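Metallocarboxypeptidase (Trypanosoma cruzi, PDB 3DWC) is an M32-family metallocarboxypeptidase, crystallised with cobalt, that probably releases C-terminal amino acids from peptides with broad specificity, proline excepted. Local coordinates at residues Q114-K117 against T118-K122; N123-A126 against G127-T131; T106-T109 against T110-H113; P383-W386 against N387-K391. All coordinates share one frame; numbering follows the deposited sequence.

Contact 1 of 4, residues Q114-K117 against T118-K122; sequences QVWK and TCREK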
loop_
_atom_site.group_PDB
_atom_site.type_symbol
_atom_site.label_atom_id
_atom_site.label_comp_id
_atom_site.label_asym_id
_atom_site.label_seq_id
_atom_site.Cartn_x
_atom_site.Cartn_y
_atom_site.Cartn_z
ATOM N N GLN B 114 9.815 -24.106 2.585
ATOM C CA GLN B 114 8.755 -25.095 2.307
ATOM C C GLN B 114 9.037 -26.424 2.997
ATOM O O GLN B 114 8.125 -27.058 3.534
ATOM C CB GLN B 114 8.628 -25.371 0.810
ATOM C CG GLN B 114 8.296 -24.191 -0.068
ATOM C CD GLN B 114 8.807 -24.409 -1.482
ATOM O OE1 GLN B 114 8.047 -24.770 -2.388
ATOM N NE2 GLN B 114 10.117 -24.229 -1.668
ATOM N N VAL B 115 10.304 -26.834 2.970
ATOM C CA VAL B 115 10.754 -28.050 3.650
ATOM C C VAL B 115 10.528 -27.979 5.167
ATOM O O VAL B 115 10.003 -28.925 5.747
ATOM C CB VAL B 115 12.246 -28.353 3.369
ATOM C CG1 VAL B 115 12.587 -29.774 3.815
ATOM C CG2 VAL B 115 12.561 -28.185 1.894
ATOM N N TRP B 116 10.918 -26.861 5.795
ATOM C CA TRP B 116 10.672 -26.635 7.235
ATOM C C TRP B 116 9.190 -26.682 7.578
ATOM O O TRP B 116 8.750 -27.454 8.428
ATOM C CB TRP B 116 11.235 -25.263 7.674
ATOM C CG TRP B 116 10.773 -24.828 9.053
ATOM C CD1 TRP B 116 11.285 -25.231 10.250
ATOM C CD2 TRP B 116 9.706 -23.918 9.364
ATOM N NE1 TRP B 116 10.604 -24.642 11.282
ATOM C CE2 TRP B 116 9.626 -23.835 10.767
ATOM C CE3 TRP B 116 8.814 -23.168 8.593
ATOM C CZ2 TRP B 116 8.702 -23.024 11.416
ATOM C CZ3 TRP B 116 7.871 -22.379 9.242
ATOM C CH2 TRP B 116 7.832 -22.309 10.641
ATOM N N LYS B 117 8.423 -25.844 6.900
ATOM C CA LYS B 117 7.015 -25.679 7.204
ATOM C C LYS B 117 6.282 -27.034 7.312
ATOM O O LYS B 117 5.555 -27.274 8.288
ATOM C CB LYS B 117 6.372 -24.773 6.148
ATOM C CG LYS B 117 5.019 -24.208 6.541
ATOM C CD LYS B 117 4.448 -23.222 5.490
ATOM C CE LYS B 117 4.083 -23.880 4.152
ATOM N NZ LYS B 117 2.921 -24.830 4.204
ATOM N N THR B 118 6.498 -27.921 6.336
ATOM C CA THR B 118 5.830 -29.224 6.299
ATOM C C THR B 118 6.383 -30.191 7.344
ATOM O O THR B 118 5.609 -30.844 8.047
ATOM C CB THR B 118 5.927 -29.902 4.886
ATOM O OG1 THR B 118 5.640 -28.949 3.851
ATOM C CG2 THR B 118 4.946 -31.070 4.774
ATOM N N CYS B 119 7.709 -30.301 7.423
ATOM C CA CYS B 119 8.368 -31.162 8.423
ATOM C C CYS B 119 7.938 -30.795 9.841
ATOM O O CYS B 119 7.631 -31.670 10.668
ATOM C CB CYS B 119 9.886 -31.025 8.335
ATOM S SG CYS B 119 10.658 -31.842 6.942
ATOM N N ARG B 120 7.945 -29.491 10.126
ATOM C CA ARG B 120 7.421 -28.984 11.388
ATOM C C ARG B 120 6.028 -29.531 11.651
ATOM O O ARG B 120 5.773 -30.097 12.710
ATOM C CB ARG B 120 7.364 -27.457 11.363
ATOM C CG ARG B 120 6.831 -26.812 12.637
ATOM C CD ARG B 120 5.742 -25.803 12.323
ATOM N NE ARG B 120 6.006 -24.514 12.946
ATOM C CZ ARG B 120 5.380 -23.375 12.646
ATOM N NH1 ARG B 120 4.421 -23.329 11.723
ATOM N NH2 ARG B 120 5.730 -22.259 13.276
ATOM N N GLU B 121 5.134 -29.354 10.680
ATOM C CA GLU B 121 3.745 -29.789 10.821
ATOM C C GLU B 121 3.621 -31.302 11.012
ATOM O O GLU B 121 2.661 -31.785 11.626
ATOM C CB GLU B 121 2.918 -29.353 9.608
ATOM C CG GLU B 121 1.404 -29.451 9.836
ATOM C CD GLU B 121 0.596 -28.491 8.974
ATOM O OE1 GLU B 121 1.171 -27.845 8.068
ATOM O OE2 GLU B 121 -0.625 -28.380 9.211
ATOM N N LYS B 122 4.603 -32.042 10.501
ATOM C CA LYS B 122 4.603 -33.506 10.579
ATOM C C LYS B 122 5.493 -34.108 11.687
ATOM O O LYS B 122 5.474 -35.314 11.888
ATOM C CB LYS B 122 5.002 -34.070 9.216
ATOM C CG LYS B 122 3.891 -33.937 8.169
ATOM C CD LYS B 122 4.387 -34.313 6.783
ATOM C CE LYS B 122 3.235 -34.670 5.837
ATOM N NZ LYS B 122 2.424 -35.830 6.321
#

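Contact 2 of 4, residues N123-A126 against G127-T131; sequences NDFA and GFLPT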
loop_
_atom_site.group_PDB
_atom_site.type_symbol
_atom_site.label_atom_id
_atom_site.label_comp_id
_atom_site.label_asym_id
_atom_site.label_seq_id
_atom_site.Cartn_x
_atom_site.Cartn_y
_atom_site.Cartn_z
ATOM N N ASN B 123 6.249 -33.269 12.408
ATOM C CA ASN B 123 7.172 -33.728 13.463
ATOM C C ASN B 123 8.388 -34.508 12.920
ATOM O O ASN B 123 8.882 -35.441 13.560
ATOM C CB ASN B 123 6.419 -34.557 14.523
ATOM C CG ASN B 123 7.155 -34.629 15.877
ATOM O OD1 ASN B 123 8.189 -33.985 16.095
ATOM N ND2 ASN B 123 6.621 -35.437 16.779
ATOM N N ASP B 124 8.890 -34.085 11.762
ATOM C CA ASP B 124 9.863 -34.864 10.989
ATOM C C ASP B 124 11.207 -34.151 10.859
ATOM O O ASP B 124 11.470 -33.446 9.881
ATOM C CB ASP B 124 9.302 -35.141 9.598
ATOM C CG ASP B 124 10.123 -36.183 8.823
ATOM O OD1 ASP B 124 10.763 -37.052 9.461
ATOM O OD2 ASP B 124 10.114 -36.130 7.575
ATOM N N PHE B 125 12.063 -34.341 11.853
ATOM C CA PHE B 125 13.346 -33.642 11.880
ATOM C C PHE B 125 14.286 -34.231 10.838
ATOM O O PHE B 125 15.061 -33.511 10.200
ATOM C CB PHE B 125 13.996 -33.746 13.251
ATOM C CG PHE B 125 15.351 -33.119 13.301
ATOM C CD1 PHE B 125 15.479 -31.744 13.430
ATOM C CD2 PHE B 125 16.498 -33.895 13.192
ATOM C CE1 PHE B 125 16.727 -31.160 13.459
ATOM C CE2 PHE B 125 17.753 -33.314 13.222
ATOM C CZ PHE B 125 17.871 -31.955 13.359
ATOM N N ALA B 126 14.224 -35.548 10.724
ATOM C CA ALA B 126 14.976 -36.346 9.729
ATOM C C ALA B 126 14.788 -35.918 8.260
ATOM O O ALA B 126 15.748 -35.943 7.480
ATOM C CB ALA B 126 14.616 -37.773 9.888
ATOM N N GLY B 127 13.562 -35.533 7.898
ATOM C CA GLY B 127 13.293 -34.902 6.601
ATOM C C GLY B 127 13.823 -33.475 6.484
ATOM O O GLY B 127 14.101 -32.997 5.373
ATOM N N PHE B 128 13.960 -32.784 7.613
ATOM C CA PHE B 128 14.514 -31.433 7.607
ATOM C C PHE B 128 16.032 -31.473 7.556
ATOM O O PHE B 128 16.649 -30.646 6.900
ATOM C CB PHE B 128 14.053 -30.649 8.834
ATOM C CG PHE B 128 14.412 -29.177 8.786
ATOM C CD1 PHE B 128 13.975 -28.369 7.733
ATOM C CD2 PHE B 128 15.179 -28.601 9.788
ATOM C CE1 PHE B 128 14.303 -27.010 7.680
ATOM C CE2 PHE B 128 15.511 -27.234 9.743
ATOM C CZ PHE B 128 15.075 -26.444 8.682
ATOM N N LEU B 129 16.615 -32.477 8.210
ATOM C CA LEU B 129 18.055 -32.523 8.514
ATOM C C LEU B 129 19.009 -32.259 7.354
ATOM O O LEU B 129 20.039 -31.622 7.563
ATOM C CB LEU B 129 18.421 -33.858 9.178
ATOM C CG LEU B 129 19.888 -34.093 9.563
ATOM C CD1 LEU B 129 20.421 -32.980 10.477
ATOM C CD2 LEU B 129 20.037 -35.455 10.222
ATOM N N PRO B 130 18.704 -32.776 6.144
ATOM C CA PRO B 130 19.609 -32.484 5.026
ATOM C C PRO B 130 19.670 -30.991 4.712
ATOM O O PRO B 130 20.770 -30.441 4.577
ATOM C CB PRO B 130 19.008 -33.287 3.855
ATOM C CG PRO B 130 18.139 -34.329 4.501
ATOM C CD PRO B 130 17.594 -33.655 5.730
ATOM N N THR B 131 18.501 -30.353 4.617
ATOM C CA THR B 131 18.412 -28.889 4.519
ATOM C C THR B 131 19.166 -28.217 5.669
ATOM O O THR B 131 20.031 -27.385 5.437
ATOM C CB THR B 131 16.952 -28.368 4.591
ATOM O OG1 THR B 131 16.168 -28.925 3.531
ATOM C CG2 THR B 131 16.929 -26.843 4.488
#

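Contact 3 of 4, residues T106-T109 against T110-H113; sequences TVLT and TKAH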
loop_
_atom_site.group_PDB
_atom_site.type_symbol
_atom_site.label_atom_id
_atom_site.label_comp_id
_atom_site.label_asym_id
_atom_site.label_seq_id
_atom_site.Cartn_x
_atom_site.Cartn_y
_atom_site.Cartn_z
ATOM N N THR B 106 19.596 -17.133 -1.125
ATOM C CA THR B 106 18.199 -16.866 -1.489
ATOM C C THR B 106 17.444 -18.102 -1.966
ATOM O O THR B 106 16.292 -18.309 -1.580
ATOM C CB THR B 106 18.133 -15.803 -2.597
ATOM O OG1 THR B 106 18.802 -14.617 -2.150
ATOM C CG2 THR B 106 16.683 -15.479 -2.967
ATOM N N VAL B 107 18.101 -18.912 -2.798
ATOM C CA VAL B 107 17.509 -20.145 -3.321
ATOM C C VAL B 107 17.315 -21.140 -2.204
ATOM O O VAL B 107 16.247 -21.737 -2.077
ATOM C CB VAL B 107 18.375 -20.810 -4.435
ATOM C CG1 VAL B 107 17.944 -22.277 -4.659
ATOM C CG2 VAL B 107 18.285 -20.014 -5.743
ATOM N N LEU B 108 18.348 -21.323 -1.393
ATOM C CA LEU B 108 18.261 -22.255 -0.274
ATOM C C LEU B 108 17.216 -21.802 0.756
ATOM O O LEU B 108 16.458 -22.623 1.261
ATOM C CB LEU B 108 19.636 -22.475 0.370
ATOM C CG LEU B 108 19.695 -23.379 1.608
ATOM C CD1 LEU B 108 18.946 -24.700 1.387
ATOM C CD2 LEU B 108 21.159 -23.614 2.063
ATOM N N THR B 109 17.129 -20.510 1.044
ATOM C CA THR B 109 16.196 -20.077 2.084
ATOM C C THR B 109 14.761 -20.254 1.629
ATOM O O THR B 109 13.904 -20.644 2.426
ATOM C CB THR B 109 16.448 -18.622 2.567
ATOM O OG1 THR B 109 16.306 -17.702 1.474
ATOM C CG2 THR B 109 17.847 -18.494 3.176
ATOM N N THR B 110 14.504 -19.977 0.349
ATOM C CA THR B 110 13.179 -20.213 -0.264
ATOM C C THR B 110 12.843 -21.703 -0.361
ATOM O O THR B 110 11.679 -22.091 -0.214
ATOM C CB THR B 110 13.098 -19.619 -1.671
ATOM O OG1 THR B 110 14.394 -19.683 -2.269
ATOM C CG2 THR B 110 12.624 -18.164 -1.635
ATOM N N LYS B 111 13.861 -22.527 -0.627
ATOM C CA LYS B 111 13.713 -23.981 -0.540
ATOM C C LYS B 111 13.495 -24.384 0.915
ATOM O O LYS B 111 12.501 -25.029 1.256
ATOM C CB LYS B 111 14.956 -24.700 -1.085
ATOM C CG LYS B 111 14.885 -26.248 -0.991
ATOM C CD LYS B 111 16.148 -26.959 -1.538
ATOM C CE LYS B 111 16.345 -28.369 -0.906
ATOM N NZ LYS B 111 16.838 -28.323 0.532
ATOM N N ALA B 112 14.432 -23.975 1.763
ATOM C CA ALA B 112 14.441 -24.372 3.165
ATOM C C ALA B 112 13.097 -24.101 3.824
ATOM O O ALA B 112 12.648 -24.884 4.663
ATOM C CB ALA B 112 15.569 -23.662 3.918
ATOM N N HIS B 113 12.445 -23.014 3.414
ATOM C CA HIS B 113 11.167 -22.633 3.996
ATOM C C HIS B 113 10.079 -23.689 3.826
ATOM O O HIS B 113 9.489 -24.118 4.815
ATOM C CB HIS B 113 10.680 -21.298 3.443
ATOM C CG HIS B 113 9.372 -20.862 4.028
ATOM N ND1 HIS B 113 9.270 -20.296 5.282
ATOM C CD2 HIS B 113 8.110 -20.947 3.551
ATOM C CE1 HIS B 113 8.001 -20.025 5.539
ATOM N NE2 HIS B 113 7.277 -20.416 4.507
#

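Contact 4 of 4, residues P383-W386 against N387-K391; sequences PRVW and NEKMK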
loop_
_atom_site.group_PDB
_atom_site.type_symbol
_atom_site.label_atom_id
_atom_site.label_comp_id
_atom_site.label_asym_id
_atom_site.label_seq_id
_atom_site.Cartn_x
_atom_site.Cartn_y
_atom_site.Cartn_z
ATOM N N PRO B 383 18.303 -31.830 18.148
ATOM C CA PRO B 383 17.201 -32.363 18.972
ATOM C C PRO B 383 17.610 -32.839 20.352
ATOM O O PRO B 383 16.929 -32.540 21.342
ATOM C CB PRO B 383 16.692 -33.545 18.144
ATOM C CG PRO B 383 17.017 -33.154 16.738
ATOM C CD PRO B 383 18.361 -32.516 16.840
ATOM N N ARG B 384 18.708 -33.576 20.401
ATOM C CA ARG B 384 19.252 -34.069 21.656
ATOM C C ARG B 384 19.566 -32.913 22.607
ATOM O O ARG B 384 19.136 -32.901 23.755
ATOM C CB ARG B 384 20.510 -34.899 21.373
ATOM C CG ARG B 384 20.943 -35.835 22.498
ATOM C CD ARG B 384 22.241 -35.382 23.160
ATOM N NE ARG B 384 23.286 -35.096 22.171
ATOM C CZ ARG B 384 24.426 -34.457 22.434
ATOM N NH1 ARG B 384 24.706 -34.043 23.665
ATOM N NH2 ARG B 384 25.294 -34.242 21.453
ATOM N N VAL B 385 20.294 -31.931 22.102
ATOM C CA VAL B 385 20.742 -30.789 22.888
ATOM C C VAL B 385 19.581 -29.824 23.214
ATOM O O VAL B 385 19.580 -29.205 24.259
ATOM C CB VAL B 385 21.853 -30.028 22.126
ATOM C CG1 VAL B 385 22.256 -28.772 22.878
ATOM C CG2 VAL B 385 23.081 -30.947 21.884
ATOM N N TRP B 386 18.609 -29.708 22.310
ATOM C CA TRP B 386 17.393 -28.914 22.547
ATOM C C TRP B 386 16.646 -29.453 23.747
ATOM O O TRP B 386 16.222 -28.691 24.625
ATOM C CB TRP B 386 16.467 -28.993 21.343
ATOM C CG TRP B 386 15.374 -28.009 21.387
ATOM C CD1 TRP B 386 14.221 -28.089 22.099
ATOM C CD2 TRP B 386 15.325 -26.788 20.670
ATOM N NE1 TRP B 386 13.445 -26.974 21.872
ATOM C CE2 TRP B 386 14.107 -26.157 20.998
ATOM C CE3 TRP B 386 16.200 -26.150 19.783
ATOM C CZ2 TRP B 386 13.740 -24.934 20.473
ATOM C CZ3 TRP B 386 15.825 -24.900 19.253
ATOM C CH2 TRP B 386 14.608 -24.327 19.594
ATOM N N ASN B 387 16.509 -30.783 23.770
ATOM C CA ASN B 387 15.875 -31.498 24.874
ATOM C C ASN B 387 16.641 -31.365 26.200
ATOM O O ASN B 387 16.037 -31.189 27.267
ATOM C CB ASN B 387 15.713 -32.970 24.510
ATOM C CG ASN B 387 15.136 -33.787 25.650
ATOM O OD1 ASN B 387 13.996 -33.585 26.058
ATOM N ND2 ASN B 387 15.937 -34.695 26.189
ATOM N N GLU B 388 17.965 -31.493 26.136
ATOM C CA GLU B 388 18.816 -31.340 27.323
ATOM C C GLU B 388 18.605 -29.987 27.988
ATOM O O GLU B 388 18.430 -29.877 29.203
ATOM C CB GLU B 388 20.293 -31.453 26.944
ATOM C CG GLU B 388 20.780 -32.870 26.674
ATOM C CD GLU B 388 22.255 -32.913 26.270
ATOM O OE1 GLU B 388 22.877 -34.009 26.350
ATOM O OE2 GLU B 388 22.791 -31.851 25.870
ATOM N N LYS B 389 18.674 -28.951 27.162
ATOM C CA LYS B 389 18.541 -27.584 27.614
ATOM C C LYS B 389 17.134 -27.309 28.117
ATOM O O LYS B 389 16.970 -26.627 29.120
ATOM C CB LYS B 389 18.968 -26.624 26.500
ATOM C CG LYS B 389 20.508 -26.627 26.313
ATOM C CD LYS B 389 21.012 -25.874 25.090
ATOM C CE LYS B 389 22.547 -25.884 25.002
ATOM N NZ LYS B 389 23.236 -25.369 26.243
ATOM N N MET B 390 16.134 -27.885 27.450
ATOM C CA MET B 390 14.722 -27.665 27.816
ATOM C C MET B 390 14.403 -28.248 29.192
ATOM O O MET B 390 13.760 -27.587 30.019
ATOM C CB MET B 390 13.772 -28.249 26.744
ATOM C CG MET B 390 13.569 -27.364 25.514
ATOM S SD MET B 390 12.793 -25.728 25.827
ATOM C CE MET B 390 11.187 -26.200 26.523
ATOM N N LYS B 391 14.855 -29.475 29.435
ATOM C CA LYS B 391 14.734 -30.109 30.748
ATOM C C LYS B 391 15.490 -29.312 31.787
ATOM O O LYS B 391 15.022 -29.119 32.893
ATOM C CB LYS B 391 15.307 -31.538 30.739
ATOM C CG LYS B 391 14.511 -32.558 29.923
ATOM C CD LYS B 391 15.360 -33.765 29.479
ATOM C CE LYS B 391 15.769 -34.674 30.639
ATOM N NZ LYS B 391 16.569 -35.891 30.217
#

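Contact 1 of 4, residues Q114-K117 against T118-K122
Both Trp-116 and Arg-120 set out with CG anti to the backbone N (chi1 168° and -180°), which sends the two side chains off the same flank of helix 99-122, side by side and pointing the same way. The arginine then bends at chi2 and chi3, and this turns a face of its guanidinium to the six-membered end of the indole. Trp-116 CH2 sits over the centre of that face, 3.3 Å from Arg-120 CZ, while Trp-116 CZ2 comes within 3.4 Å of Arg-120 NE. The planes are 54° apart, so the CH2 corner of the indole leans over the guanidinium face and the groups do not stack in parallel. Beneath them Arg-120 N donates a nearly straight bond of 2.8 Å to Trp-116 O. Two residues earlier in the helix, Thr-118 OG1 lies beside its own backbone N and gives its proton to Gln-114 O at 3.1 Å, where the backbone bond from Thr-118 N is long and weak at 3.4 Å. On another side of the helix Val-115 CG1 packs against Cys-119 SG at 4.2 Å, and Cys-119 continues onto Phe-128 of helix 125-147. The polar ends of the indole and guanidinium are used by one loop: Trp-116 NE1 donates to Leu-407 O and Arg-120 NH2 to Gln-408 O. Each group thus combines mutual packing with a directed bond, which together restrict how either can rotate.

Contact 2 of 4, residues N123-A126 against G127-T131
Phe-125 O takes two backbone N-H groups as the chain enters helix 125-147: Leu-129 N at 2.7 Å and, more weakly, Phe-128 N at 2.9 Å. Phe-128 N also makes a long, weak bond of 3.4 Å to Asp-124 O, so this first turn is loosely bonded. Just before it, Asn-123 has positive phi (69°) and closes helix 99-122 with a Schellman motif, and the chain reverses within a few residues to form a helical hairpin. Further on, Pro-130 brings CD to 3.4 Å from Ala-126 O, where a helix would otherwise place an N-H, and the helix is kinked at this point. Among the side chains, Phe-125 and Leu-129 meet one turn apart. Both have CG anti to the backbone N (chi1 176° and 180°), and they cross obliquely, with Leu-129 CD1 3.8 Å from Phe-125 CE2 and 4.0 Å from Phe-125 CZ. The carboxylate of Asp-124 lies near the start of the helix, its OD2 3.5 Å from both Gly-127 N and Gly-127 CA. Phe-125 reaches the loop residues Asp-402 and Cys-406, Leu-129 packs on Ala-379, and the buried ring of Phe-128 lies against Leu-407.

Contact 3 of 4, residues T106-T109 against T110-H113
Thr-110 N, Lys-111 N and His-113 N bond to Thr-106 O, Val-107 O and Thr-109 O in the i to i-4 pattern of an alpha-helix, here the middle of helix 99-122, with lengths of 2.9 to 3.1 Å. The threonines add side-chain bonds to these backbone bonds. Thr-109 OG1 occupies the position between its backbone N and carbonyl carbon (chi1 60°), from where it donates back to Thr-106 O at 3.1 Å, with Lys-105 O a weaker second partner. It approaches from above the carbonyl plane, 42° out of it, on the same face as Thr-110 N, so Thr-106 O is gripped by a backbone and a side-chain donor together. Thr-110 OG1 also turns back along the helix and lies 2.8 Å from Val-107 O, with Thr-106 O close by as well; its one proton is not assigned to either carbonyl. The flank facing helix 125-147 carries Leu-108 and Ala-112. Leu-108 reaches along the axis toward Ala-112, and the pair packs on that helix, Leu-108 against Glu-134 and Leu-135, Ala-112 against Thr-131 and Leu-135. Lys-111 bends at chi4 and bonds weakly through NZ to Thr-131 OG1. Across the contact, Leu-108 CD1 stands 4.3 Å from Ala-112 CB.

Contact 4 of 4, residues P383-W386 against N387-K391
Helix 382-394 carries an i to i+4 salt bridge on its exposed flank and a Met-aromatic contact on its buried one. In the salt bridge Arg-384 NH1 gives a fairly straight bond to Glu-388 OE1 at 3.2 Å. The glutamate oxygen lies in the guanidinium plane, at its edge; the donor meets Glu-388 OE1 from above the carboxylate plane, 39° out of it, and the two flat groups are turned 84° to each other. Val-385 CG2 covers the centre of one guanidinium face, 3.8 Å above it, and Glu-381 gives Arg-384 NH2 a second acidic partner. Val-385 also lies alongside Lys-389, its CG1 3.6 Å from Lys-389 CE, while the ammonium group continues to a salt bridge with Glu-367 of helix 358-374. Buried Asn-387 turns its OD1 to Thr-398 N. Trp-386, packed on Leu-364, Arg-365 and Ile-368 of helix 358-374, runs side by side with Met-390. The methionine has CG beside its backbone N (chi1 -81°) and bends again at chi2 and chi3, bringing its chain along the pyrrole end of the indole. Met-390 SD is 5.0 Å from the centroid of the five-membered ring, at an oblique angle, and Met-390 CG touches Trp-386 CD1 at 3.6 Å.

How the contacts relate
Along the chain the order is contact 3, contact 1, contact 2 and, some 250 residues later, contact 4. Contacts 3 and 1 are successive parts of helix 99-122, their centres about 13 Å apart, and contact 2 opens the next helix, 125-147, which folds back against both. Its centre is about 8 Å from that of contact 1 and 15 Å from that of contact 3. Trp-116 CB meets Phe-128 CE1 at 3.5 Å, and Asp-124 N probably bonds to Cys-119 O. Helix 382-394 joins this hairpin where Phe-125 CZ meets Pro-383 CD at 3.6 Å, whereas contacts 1 and 3 do not touch contact 4. All four lie away from the cobalt site and concern how hairpin 99-147 and helix 382-394 pack together in this largely helical enzyme.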